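Local structure of putative D-lactate dehydrogenase (Chlamydomonas reinhardtii, 4ZGS) at residues Asn87-Ala99 and Arg115-Arg127. The protein probably reduces pyruvate to D-lactate in algal fermentation, binding NAD as a member of the D-isomer specific 2-hydroxyacid dehydrogenase family. Numbering follows the deposited sequence.
Sequences NDRADASVIKELA and RVDLHACAEHGVR
The R115 guanidinium lays one face over the peptide joining N87 to D88, while R89 CB lies at its edge, in plane. R115 gets there on an extended chain that runs back along the other loop; its N-H groups are poorly aimed at the carbonyls beneath, and its exact placing is doubtful because R115 NH2 sits too close to R89 CG. The H124 ring is held by a hydrogen bond. Over one face lies K96, whose CA makes a CH-pi contact 4.1 Å from the ring centroid; at the edge, in plane, H124 ND1 donates to A120 O at 3.0 Å and 159°. With CG anti to the carbonyl carbon (chi1 -67°), the ring swings back to make this bond, which holds its rotation; A120 O also accepts from H124 N, so two bonds grip it. H124 CB lies 3.4 Å from A99 CB.

Between these two ends, I95 fills the seam: its CB meets A120 CB at 3.9 Å, its CG1 reaches C121 SG at 3.7 Å, and its CG2 faces V126. Where the loops enter the helices, D117 N gives A90 O a weak, bent bond. Each loop ends in an N-cap: D117 OD1 accepts from H119 N and weakly from A120 N, D91 OD1 weakly from S93 N and V94 N.

The pair exemplifies successive beta-alpha units of a parallel sheet. Helix segments 92-99 and 118-124 run nearly parallel, their axes 8.6 Å apart and crossing at -27°; V126 reaches I106 on strand 105-108, and L118 and C121 pack on V128 of strand 127-129. The 81-84, 105-108 and 127-129 strands, linked in turn by the two helices, lie side by side.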
loop_
_atom_site.group_PDB
_atom_site.type_symbol
_atom_site.label_atom_id
_atom_site.label_comp_id
_atom_site.label_asym_id
_atom_site.label_seq_id
_atom_site.Cartn_x
_atom_site.Cartn_y
_atom_site.Cartn_z
ATOM N N ASN A 87 3.897 26.080 -8.477
ATOM C CA ASN A 87 3.635 25.239 -9.655
ATOM C C ASN A 87 2.979 25.932 -10.868
ATOM O O ASN A 87 2.807 25.304 -11.901
ATOM C CB ASN A 87 2.778 24.023 -9.268
ATOM C CG ASN A 87 1.400 24.407 -8.731
ATOM O OD1 ASN A 87 1.149 25.558 -8.350
ATOM N ND2 ASN A 87 0.493 23.429 -8.707
ATOM N N ASP A 88 2.506 27.169 -10.704
ATOM C CA ASP A 88 1.829 27.940 -11.776
ATOM C C ASP A 88 2.786 28.567 -12.793
ATOM O O ASP A 88 3.881 28.949 -12.425
ATOM C CB ASP A 88 0.962 29.011 -11.134
ATOM C CG ASP A 88 -0.251 28.423 -10.444
ATOM O OD1 ASP A 88 -1.001 27.642 -11.081
ATOM O OD2 ASP A 88 -0.415 28.692 -9.231
ATOM N N ARG A 89 2.405 28.710 -14.063
ATOM C CA ARG A 89 3.354 29.348 -14.987
ATOM C C ARG A 89 3.171 30.847 -15.064
ATOM O O ARG A 89 2.072 31.314 -15.367
ATOM C CB ARG A 89 3.190 28.846 -16.438
ATOM C CG ARG A 89 3.692 27.489 -16.865
ATOM C CD ARG A 89 3.366 27.194 -18.337
ATOM N NE ARG A 89 3.619 25.779 -18.612
ATOM C CZ ARG A 89 3.375 25.132 -19.763
ATOM N NH1 ARG A 89 2.857 25.748 -20.845
ATOM N NH2 ARG A 89 3.663 23.824 -19.841
ATOM N N ALA A 90 4.223 31.606 -14.754
ATOM C CA ALA A 90 4.410 32.880 -15.427
ATOM C C ALA A 90 5.797 32.849 -16.049
ATOM O O ALA A 90 6.766 33.254 -15.420
ATOM C CB ALA A 90 4.269 34.056 -14.470
ATOM N N ASP A 91 5.878 32.470 -17.315
ATOM C CA ASP A 91 7.106 32.616 -18.077
ATOM C C ASP A 91 6.823 33.853 -18.900
ATOM O O ASP A 91 5.746 34.419 -18.758
ATOM C CB ASP A 91 7.449 31.369 -18.903
ATOM C CG ASP A 91 6.339 30.951 -19.856
ATOM O OD1 ASP A 91 5.393 31.729 -20.074
ATOM O OD2 ASP A 91 6.424 29.830 -20.407
ATOM N N ALA A 92 7.717 34.252 -19.789
ATOM C CA ALA A 92 7.520 35.526 -20.464
ATOM C C ALA A 92 6.196 35.606 -21.237
ATOM O O ALA A 92 5.626 36.687 -21.379
ATOM C CB ALA A 92 8.686 35.805 -21.384
ATOM N N SER A 93 5.691 34.468 -21.705
ATOM C CA SER A 93 4.488 34.466 -22.549
ATOM C C SER A 93 3.154 34.607 -21.786
ATOM O O SER A 93 2.246 35.286 -22.275
ATOM C CB SER A 93 4.445 33.199 -23.418
ATOM O OG SER A 93 4.288 32.028 -22.641
ATOM N N VAL A 94 3.016 33.997 -20.606
ATOM C CA VAL A 94 1.731 34.094 -19.902
ATOM C C VAL A 94 1.574 35.448 -19.202
ATOM O O VAL A 94 0.446 35.902 -18.982
ATOM C CB VAL A 94 1.520 32.967 -18.845
ATOM C CG1 VAL A 94 1.606 31.589 -19.481
ATOM C CG2 VAL A 94 2.518 33.073 -17.730
ATOM N N ILE A 95 2.690 36.110 -18.889
ATOM C CA ILE A 95 2.629 37.446 -18.299
ATOM C C ILE A 95 2.039 38.369 -19.357
ATOM O O ILE A 95 1.403 39.375 -19.045
ATOM C CB ILE A 95 3.997 37.967 -17.808
ATOM C CG1 ILE A 95 4.362 37.332 -16.459
ATOM C CG2 ILE A 95 3.928 39.464 -17.556
ATOM C CD1 ILE A 95 5.342 36.178 -16.524
ATOM N N LYS A 96 2.227 38.005 -20.620
ATOM C CA LYS A 96 1.764 38.863 -21.689
ATOM C C LYS A 96 0.250 38.801 -21.704
ATOM O O LYS A 96 -0.416 39.820 -21.851
ATOM C CB LYS A 96 2.335 38.424 -23.044
ATOM C CG LYS A 96 2.062 39.403 -24.181
ATOM C CD LYS A 96 2.756 38.991 -25.487
ATOM C CE LYS A 96 2.511 40.018 -26.591
ATOM N NZ LYS A 96 3.196 39.680 -27.872
ATOM N N GLU A 97 -0.300 37.617 -21.474
ATOM C CA GLU A 97 -1.744 37.486 -21.552
ATOM C C GLU A 97 -2.457 37.951 -20.296
ATOM O O GLU A 97 -3.554 38.503 -20.377
ATOM C CB GLU A 97 -2.109 36.021 -21.835
ATOM C CG GLU A 97 -1.633 35.565 -23.194
ATOM C CD GLU A 97 -2.100 36.498 -24.265
ATOM O OE1 GLU A 97 -3.293 36.852 -24.231
ATOM O OE2 GLU A 97 -1.277 36.914 -25.110
ATOM N N LEU A 98 -1.770 37.868 -19.162
ATOM C CA LEU A 98 -2.319 38.398 -17.923
ATOM C C LEU A 98 -2.354 39.906 -17.944
ATOM O O LEU A 98 -3.291 40.506 -17.427
ATOM C CB LEU A 98 -1.525 37.926 -16.700
ATOM C CG LEU A 98 -1.682 36.459 -16.320
ATOM C CD1 LEU A 98 -0.855 36.096 -15.076
ATOM C CD2 LEU A 98 -3.157 36.171 -16.107
ATOM N N ALA A 99 -1.348 40.516 -18.558
ATOM C CA ALA A 99 -1.317 41.963 -18.649
ATOM C C ALA A 99 -2.538 42.491 -19.401
ATOM O O ALA A 99 -3.228 43.394 -18.920
ATOM C CB ALA A 99 -0.028 42.431 -19.335
ATOM N N ARG A 115 9.726 30.709 -10.732
ATOM C CA ARG A 115 9.065 30.467 -12.010
ATOM C C ARG A 115 8.418 31.691 -12.678
ATOM O O ARG A 115 8.080 31.631 -13.852
ATOM C CB ARG A 115 8.037 29.358 -11.835
ATOM C CG ARG A 115 7.325 28.929 -13.103
ATOM C CD ARG A 115 6.540 27.650 -12.789
ATOM N NE ARG A 115 5.474 27.338 -13.737
ATOM C CZ ARG A 115 4.850 26.166 -13.770
ATOM N NH1 ARG A 115 5.219 25.196 -12.949
ATOM N NH2 ARG A 115 3.865 25.957 -14.618
ATOM N N VAL A 116 8.260 32.801 -11.964
ATOM C CA VAL A 116 7.708 33.988 -12.616
ATOM C C VAL A 116 8.816 34.788 -13.263
ATOM O O VAL A 116 9.899 34.922 -12.702
ATOM C CB VAL A 116 6.940 34.906 -11.630
ATOM C CG1 VAL A 116 7.891 35.567 -10.673
ATOM C CG2 VAL A 116 6.167 35.971 -12.392
ATOM N N ASP A 117 8.513 35.356 -14.428
ATOM C CA ASP A 117 9.473 36.171 -15.153
ATOM C C ASP A 117 9.237 37.630 -14.793
ATOM O O ASP A 117 8.240 38.228 -15.199
ATOM C CB ASP A 117 9.332 35.929 -16.669
ATOM C CG ASP A 117 10.339 36.716 -17.501
ATOM O OD1 ASP A 117 11.080 37.553 -16.943
ATOM O OD2 ASP A 117 10.394 36.490 -18.730
ATOM N N LEU A 118 10.212 38.205 -14.093
ATOM C CA LEU A 118 10.094 39.558 -13.557
ATOM C C LEU A 118 10.520 40.553 -14.599
ATOM O O LEU A 118 10.224 41.739 -14.491
ATOM C CB LEU A 118 10.952 39.727 -12.299
ATOM C CG LEU A 118 10.738 38.784 -11.115
ATOM C CD1 LEU A 118 11.805 39.017 -10.061
ATOM C CD2 LEU A 118 9.362 39.000 -10.515
ATOM N N HIS A 119 11.218 40.057 -15.617
ATOM C CA HIS A 119 11.631 40.904 -16.726
ATOM C C HIS A 119 10.434 41.077 -17.644
ATOM O O HIS A 119 10.308 42.090 -18.329
ATOM C CB HIS A 119 12.838 40.324 -17.483
ATOM C CG HIS A 119 14.123 40.342 -16.707
ATOM N ND1 HIS A 119 14.299 41.101 -15.568
ATOM C CD2 HIS A 119 15.310 39.729 -16.932
ATOM C CE1 HIS A 119 15.529 40.935 -15.113
ATOM N NE2 HIS A 119 16.164 40.108 -15.925
ATOM N N ALA A 120 9.542 40.089 -17.639
ATOM C CA ALA A 120 8.321 40.199 -18.422
ATOM C C ALA A 120 7.297 41.067 -17.691
ATOM O O ALA A 120 6.619 41.896 -18.308
ATOM C CB ALA A 120 7.746 38.815 -18.712
ATOM N N CYS A 121 7.248 40.940 -16.367
ATOM C CA CYS A 121 6.295 41.726 -15.596
ATOM C C CYS A 121 6.648 43.198 -15.648
ATOM O O CYS A 121 5.763 44.044 -15.723
ATOM C CB CYS A 121 6.243 41.274 -14.136
ATOM S SG CYS A 121 5.658 39.590 -13.838
ATOM N N ALA A 122 7.941 43.502 -15.666
ATOM C CA ALA A 122 8.367 44.884 -15.732
ATOM C C ALA A 122 7.871 45.526 -17.020
ATOM O O ALA A 122 7.416 46.662 -17.014
ATOM C CB ALA A 122 9.878 44.979 -15.635
ATOM N N GLU A 123 7.899 44.763 -18.107
ATOM C CA GLU A 123 7.555 45.295 -19.421
ATOM C C GLU A 123 6.047 45.489 -19.581
ATOM O O GLU A 123 5.601 46.401 -20.275
ATOM C CB GLU A 123 8.088 44.361 -20.522
ATOM C CG GLU A 123 9.618 44.354 -20.662
ATOM C CD GLU A 123 10.136 43.307 -21.648
ATOM O OE1 GLU A 123 9.309 42.630 -22.295
ATOM O OE2 GLU A 123 11.375 43.161 -21.772
ATOM N N HIS A 124 5.269 44.625 -18.935
ATOM C CA HIS A 124 3.812 44.636 -19.073
ATOM C C HIS A 124 3.034 45.313 -17.938
ATOM O O HIS A 124 1.802 45.264 -17.919
ATOM C CB HIS A 124 3.319 43.208 -19.294
ATOM C CG HIS A 124 3.768 42.633 -20.600
ATOM N ND1 HIS A 124 5.044 42.148 -20.798
ATOM C CD2 HIS A 124 3.133 42.516 -21.788
ATOM C CE1 HIS A 124 5.164 41.731 -22.046
ATOM N NE2 HIS A 124 4.019 41.941 -22.667
ATOM N N GLY A 125 3.739 45.906 -16.978
ATOM C CA GLY A 125 3.072 46.694 -15.955
ATOM C C GLY A 125 2.517 45.872 -14.809
ATOM O O GLY A 125 1.736 46.355 -13.986
ATOM N N VAL A 126 2.891 44.601 -14.777
ATOM C CA VAL A 126 2.459 43.699 -13.717
ATOM C C VAL A 126 3.437 43.713 -12.522
ATOM O O VAL A 126 4.652 43.597 -12.709
ATOM C CB VAL A 126 2.312 42.252 -14.272
ATOM C CG1 VAL A 126 1.816 41.266 -13.180
ATOM C CG2 VAL A 126 1.396 42.251 -15.494
ATOM N N ARG A 127 2.912 43.855 -11.304
ATOM C CA ARG A 127 3.753 43.850 -10.105
ATOM C C ARG A 127 3.571 42.531 -9.371
ATOM O O ARG A 127 2.455 42.007 -9.286
ATOM C CB ARG A 127 3.415 45.013 -9.180
ATOM C CG ARG A 127 3.514 46.345 -9.857
ATOM C CD ARG A 127 3.131 47.466 -8.941
ATOM N NE ARG A 127 4.028 47.609 -7.808
ATOM C CZ ARG A 127 3.875 48.544 -6.876
ATOM N NH1 ARG A 127 2.869 49.407 -6.967
ATOM N NH2 ARG A 127 4.732 48.634 -5.869
#